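Local coordinates for ornithine carbamoyltransferase (Campylobacter jejuni subsp. jejuni, PDB 3TPF) that transfers the carbamoyl group of carbamoyl phosphate to L-ornithine, giving L-citrulline and phosphate in the first step from ornithine to arginine, at the interface of chains A and B. Residues are numbered along the deposited sequence; one frame, centred on the assembly and turned at random. Chains: chain A/B, Ornithine carbamoyltransferase.

Contact 1: the interface of chains A and B. Residues chain A 38, 64-66, 91; chain B 52, 55-56, 59.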
# COMPACT_ATOMS: atom_id res chain seq x y z
N THR A 38 -6.94 15.09 0.79
CA THR A 38 -6.50 13.72 1.10
C THR A 38 -7.63 12.84 1.44
O THR A 38 -8.60 13.30 2.09
CB THR A 38 -5.49 13.65 2.25
OG1 THR A 38 -6.05 14.28 3.42
CG2 THR A 38 -4.27 14.42 1.86
N LYS A 64 -4.72 13.01 -2.89
CA LYS A 64 -3.84 11.82 -2.55
C LYS A 64 -4.67 10.83 -1.76
O LYS A 64 -5.53 11.22 -1.01
CB LYS A 64 -2.54 12.20 -1.76
N ALA A 65 -4.44 9.56 -1.95
CA ALA A 65 -5.19 8.53 -1.18
C ALA A 65 -4.25 7.82 -0.23
O ALA A 65 -3.06 7.74 -0.50
CB ALA A 65 -5.88 7.52 -2.07
N LEU A 66 -4.77 7.39 0.90
CA LEU A 66 -4.03 6.56 1.78
C LEU A 66 -4.77 5.33 1.96
O LEU A 66 -5.88 5.32 2.42
CB LEU A 66 -3.86 7.19 3.15
CG LEU A 66 -2.89 8.37 3.28
CD1 LEU A 66 -3.60 9.65 2.97
CD2 LEU A 66 -2.34 8.46 4.67
N MSE A 91 -6.73 14.31 10.48
CA MSE A 91 -5.55 14.53 9.60
C MSE A 91 -5.79 14.51 8.11
O MSE A 91 -4.94 14.94 7.34
CB MSE A 91 -4.57 13.43 9.87
CG MSE A 91 -4.28 13.57 11.34
SE MSE A 91 -2.86 12.36 11.90
CE MSE A 91 -1.29 13.57 11.69
N MSE B 52 0.68 7.19 8.98
CA MSE B 52 -0.04 8.37 8.61
C MSE B 52 0.86 9.60 8.69
O MSE B 52 0.94 10.42 7.75
CB MSE B 52 -1.18 8.51 9.64
CG MSE B 52 -2.39 9.35 9.24
SE MSE B 52 -3.80 8.16 8.57
CE MSE B 52 -3.87 6.51 9.66
N GLU B 55 3.63 9.37 5.98
CA GLU B 55 3.13 9.42 4.66
C GLU B 55 2.69 10.86 4.34
O GLU B 55 2.94 11.39 3.26
CB GLU B 55 2.05 8.40 4.45
CG GLU B 55 1.66 8.31 2.98
CD GLU B 55 0.95 7.01 2.55
OE1 GLU B 55 1.00 5.99 3.37
OE2 GLU B 55 0.40 7.04 1.36
N LEU B 56 1.94 11.43 5.27
CA LEU B 56 1.43 12.74 5.05
C LEU B 56 2.56 13.76 5.17
O LEU B 56 2.55 14.80 4.48
CB LEU B 56 0.31 13.07 6.00
CG LEU B 56 -1.06 12.43 5.83
CD1 LEU B 56 -1.85 13.01 7.00
CD2 LEU B 56 -1.89 12.77 4.60
N THR B 59 4.26 13.75 1.87
CA THR B 59 3.33 14.05 0.80
C THR B 59 3.12 15.56 0.75
O THR B 59 3.28 16.17 -0.27
CB THR B 59 2.03 13.33 0.96
OG1 THR B 59 2.28 11.95 0.73
CG2 THR B 59 1.04 13.72 -0.07
O HOH W 1 -0.64 9.54 -0.22
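B:Leu56 reaches from helix 48-60 of chain B to A:Leu66, A:Thr38 and A:Met91 of chain A. Its CB starts the side chain off the helix, and CG stands anti to the carbonyl carbon (chi1 -73°). At CG the chain forks, and each methyl has its own partners. CD1 of B:Leu56 meets the end of helix 81-91, 3.7 Å from the backbone O of A:Met91, and also packs on the CB of that residue. CD2 turns to the strands. CD2 of B:Leu56 lies 3.9 Å from CD1 of A:Leu66 and 4.0 Å from CG2 of A:Thr38. The A:Leu66 and B:Leu56 side chains cross at about a right angle and touch through these methyls.

B:Glu55 passes A:Leu66 in the opposite direction. Its extended chain brings the carboxylate alongside CG and CD2 of the leucine. On the other flank the selenium of A:Met91 faces CG of B:Met52 at 4.0 Å, though B:Met52 is poorly ordered here. B:Thr59 adds its CG2 methyl beside CB of A:Lys64, whose side chain is incompletely modelled. Within chain B, the hydroxyl OG1 of B:Thr59 donates to the backbone O of B:Glu55 at 2.7 Å.

This helix-on-strand packing belongs to the trimer of the hexameric enzyme. A water bridges the chains, 3.0 Å from the backbone O of A:Ala65 and 3.1 Å from the carboxylate OE2 of B:Glu55.

Contact 2: the interface of chains A and B. Residues chain A 66, 68, 73, 88, 91; chain B 48, 52.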
# COMPACT_ATOMS: atom_id res chain seq x y z
N LEU A 66 -4.77 7.39 0.90
CA LEU A 66 -4.03 6.56 1.78
C LEU A 66 -4.77 5.33 1.96
O LEU A 66 -5.88 5.32 2.42
CB LEU A 66 -3.86 7.19 3.15
CG LEU A 66 -2.89 8.37 3.28
CD1 LEU A 66 -3.60 9.65 2.97
CD2 LEU A 66 -2.34 8.46 4.67
N LEU A 68 -5.35 2.26 3.94
CA LEU A 68 -5.06 1.52 5.19
C LEU A 68 -5.78 0.19 5.11
O LEU A 68 -6.98 0.14 5.15
CB LEU A 68 -5.49 2.32 6.43
CG LEU A 68 -5.21 3.83 6.26
CD1 LEU A 68 -5.81 4.66 7.36
CD2 LEU A 68 -3.72 4.14 6.13
N LEU A 73 -4.80 -1.89 9.66
CA LEU A 73 -5.77 -1.32 10.58
C LEU A 73 -6.80 -2.35 11.04
O LEU A 73 -7.71 -2.72 10.28
CB LEU A 73 -6.48 -0.10 9.98
CG LEU A 73 -7.07 0.83 11.07
CD1 LEU A 73 -6.03 1.25 12.12
CD2 LEU A 73 -7.74 2.01 10.40
N ILE A 88 -7.40 9.79 12.83
CA ILE A 88 -7.45 9.78 11.35
C ILE A 88 -8.35 10.87 10.79
O ILE A 88 -7.96 11.65 9.89
CB ILE A 88 -7.94 8.49 10.78
CG1 ILE A 88 -6.93 7.38 11.02
CG2 ILE A 88 -8.08 8.75 9.31
CD1 ILE A 88 -7.50 6.04 10.82
N MSE A 91 -6.73 14.31 10.48
CA MSE A 91 -5.55 14.53 9.60
C MSE A 91 -5.79 14.51 8.11
O MSE A 91 -4.94 14.94 7.34
CB MSE A 91 -4.57 13.43 9.87
CG MSE A 91 -4.28 13.57 11.34
SE MSE A 91 -2.86 12.36 11.90
CE MSE A 91 -1.29 13.57 11.69
N THR B 48 -0.39 2.07 12.18
CA THR B 48 -1.14 2.95 11.32
C THR B 48 -0.88 4.41 11.73
O THR B 48 -0.59 5.28 10.90
CB THR B 48 -2.67 2.60 11.31
OG1 THR B 48 -2.89 1.24 10.83
CG2 THR B 48 -3.44 3.51 10.43
N MSE B 52 0.68 7.19 8.98
CA MSE B 52 -0.04 8.37 8.61
C MSE B 52 0.86 9.60 8.69
O MSE B 52 0.94 10.42 7.75
CB MSE B 52 -1.18 8.51 9.64
CG MSE B 52 -2.39 9.35 9.24
SE MSE B 52 -3.80 8.16 8.57
CE MSE B 52 -3.87 6.51 9.66
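The terminal methyl CE of B:Met52, a selenomethionine, sits between A:Ile88 and A:Leu68. CE of B:Met52 lies 3.5 Å from CG1 of A:Ile88 and 3.5 Å from CD1 of A:Leu68. The B:Met52 side chain is poorly ordered, so these contacts are approximate. Both side chains cross that of B:Met52 at about a right angle. The B:Met52 chain bends at chi2 (96°) and again at chi3, which turns its tip between these apolar side chains of chain A. CD1 of A:Ile88 also touches the methyl. The selenium behind it packs against CG1 of the same isoleucine.

One helical turn earlier, B:Thr48 extends the patch. Its CG2 methyl is anti to the backbone N and points to CD1 of A:Leu68. The same methyl packs on CD1 of A:Leu73. CD1 of A:Leu73 also touches CB of B:Thr48 at 3.7 Å.

At the polar rim is the hydroxyl OG1 of B:Thr48, 3.4 Å from CD1 of A:Leu73. B:Thr48 belongs to the Ser-Thr-Arg-Thr carbamoyl phosphate-binding motif of the family, so this packing may help to hold the start of its helix in place beside the active site. Chain B supplies the first turns of helix 48-60. Chain A receives them with strand 64-68, helix 81-91 and the loop residue A:Leu73 between these elements.

Contact 3: the interface of chains A and B. Residues chain A 80, 82-83, 86; chain B 266, 275-276, 283.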
# COMPACT_ATOMS: atom_id res chain seq x y z
N PRO A 80 -10.34 1.45 20.68
CA PRO A 80 -11.69 1.81 20.30
C PRO A 80 -11.81 2.75 19.10
O PRO A 80 -10.89 3.45 18.74
CB PRO A 80 -12.25 2.49 21.54
CG PRO A 80 -11.11 2.75 22.42
CD PRO A 80 -10.05 1.81 22.07
N LYS A 82 -13.66 5.37 18.39
CA LYS A 82 -13.69 6.83 18.63
C LYS A 82 -12.29 7.39 18.67
O LYS A 82 -12.01 8.52 18.23
CB LYS A 82 -14.50 7.22 19.87
CG LYS A 82 -14.16 6.56 21.18
CD LYS A 82 -14.99 7.19 22.29
CE LYS A 82 -14.91 6.46 23.64
NZ LYS A 82 -15.00 7.39 24.81
N ASP A 83 -11.37 6.61 19.21
CA ASP A 83 -9.94 7.05 19.25
C ASP A 83 -9.36 7.12 17.88
O ASP A 83 -8.64 8.03 17.53
CB ASP A 83 -9.15 6.08 20.05
CG ASP A 83 -9.41 6.18 21.51
OD1 ASP A 83 -10.13 7.09 21.90
OD2 ASP A 83 -8.87 5.35 22.26
N ARG A 86 -10.72 9.98 16.01
CA ARG A 86 -10.28 11.30 16.47
C ARG A 86 -8.83 11.57 16.10
O ARG A 86 -8.39 12.71 16.18
CB ARG A 86 -10.43 11.47 17.98
CG ARG A 86 -11.84 11.80 18.41
CD ARG A 86 -11.94 11.93 19.90
NE ARG A 86 -11.91 10.63 20.59
CZ ARG A 86 -12.17 10.50 21.89
NH1 ARG A 86 -12.45 11.57 22.63
NH2 ARG A 86 -12.10 9.33 22.46
N ARG B 266 -7.82 2.12 28.75
CA ARG B 266 -8.65 2.64 29.79
C ARG B 266 -8.80 1.59 30.80
O ARG B 266 -9.12 0.46 30.49
CB ARG B 266 -10.02 3.04 29.25
CG ARG B 266 -9.99 4.25 28.32
CD ARG B 266 -11.17 4.33 27.39
NE ARG B 266 -10.67 4.64 26.07
CZ ARG B 266 -10.93 5.73 25.39
NH1 ARG B 266 -11.69 6.67 25.87
NH2 ARG B 266 -10.41 5.88 24.19
N PHE B 275 -8.61 10.31 30.97
CA PHE B 275 -8.19 10.25 29.58
C PHE B 275 -9.07 11.16 28.76
O PHE B 275 -8.58 12.05 28.07
CB PHE B 275 -8.30 8.84 29.04
CG PHE B 275 -7.88 8.71 27.60
CD1 PHE B 275 -8.81 8.77 26.60
CD2 PHE B 275 -6.56 8.52 27.25
CE1 PHE B 275 -8.43 8.66 25.26
CE2 PHE B 275 -6.16 8.44 25.90
CZ PHE B 275 -7.10 8.50 24.90
N GLU B 276 -10.36 10.97 28.88
CA GLU B 276 -11.31 11.84 28.19
C GLU B 276 -11.22 13.31 28.66
O GLU B 276 -11.37 14.25 27.86
CB GLU B 276 -12.72 11.33 28.29
CG GLU B 276 -12.98 10.11 27.41
CD GLU B 276 -12.83 10.41 25.91
OE1 GLU B 276 -13.04 11.59 25.48
OE2 GLU B 276 -12.55 9.45 25.15
N PHE B 283 -5.11 14.22 21.75
CA PHE B 283 -5.29 13.99 20.33
C PHE B 283 -4.59 15.04 19.51
O PHE B 283 -4.35 14.80 18.35
CB PHE B 283 -6.80 13.85 19.91
CG PHE B 283 -7.43 12.59 20.40
CD1 PHE B 283 -7.00 11.37 19.96
CD2 PHE B 283 -8.39 12.63 21.39
CE1 PHE B 283 -7.52 10.18 20.47
CE2 PHE B 283 -8.95 11.45 21.88
CZ PHE B 283 -8.51 10.22 21.41
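A:Arg86 and B:Glu276 meet with their flat groups nearly coplanar, 5° apart. The guanidinium grips the carboxylate end-on. NH1 of A:Arg86 donates to OE1 of B:Glu276 at 2.9 Å, and its NH2 to OE2 of the same glutamate at 2.7 Å. Both bonds are nearly straight and use the syn lone pairs of the carboxylate. The bend at chi3 (-76°) turns the A:Arg86 guanidinium across B:Phe283. CE2 of the ring lies over the centre of one guanidinium face, while CB of A:Arg86 sits over the face of the B:Phe283 ring, 3.8 Å from its centroid. The guanidinium and ring planes are tilted against each other.

Further donors reach OE2 of B:Glu276. NZ of A:Lys82 approaches OE2 of B:Glu276 tip to tip from above the carboxylate plane, at 3.2 Å. NH1 of B:Arg266 comes to the anti lone pair of OE2 of B:Glu276, at 3.0 Å. The cluster of positive groups probably stabilises the carboxylate charge.

A:Asp83 and B:Arg266 also reach tip to tip, their planes 20° apart. NH2 of B:Arg266 makes a salt bridge to A:Asp83, 2.5 Å from OD2. The bond is bent, because this one nitrogen sits between both oxygens. OD1 of A:Asp83 accepts a hydrogen bond from NH2 of A:Arg86 at 3.0 Å, which ties the two ion pairs together. B:Phe275 covers one face of the B:Arg266 guanidinium near its rim.

Chain A offers the first turns of helix 81-91. Chain B receives them with the loop residue B:Arg266, helix 272-277 and the start of helix 279-302.

Contacts 1 and 2 are neighbours, with C-alpha centres about 8 Å apart, and they share A:Leu66, A:Met91 and B:Met52. The C-alpha centre of contact 3 lies about 16 Å from that of contact 2 and about 21 Å from that of contact 1. Helix 81-91 of chain A enters all three, its early turns in contact 3 and its later ones in contacts 1 and 2. Helix 48-60 of chain B serves the first two. The interface thus joins a largely apolar stretch to a charged end. The chains present different surfaces, as suits a trimer, two of which form the hexamer.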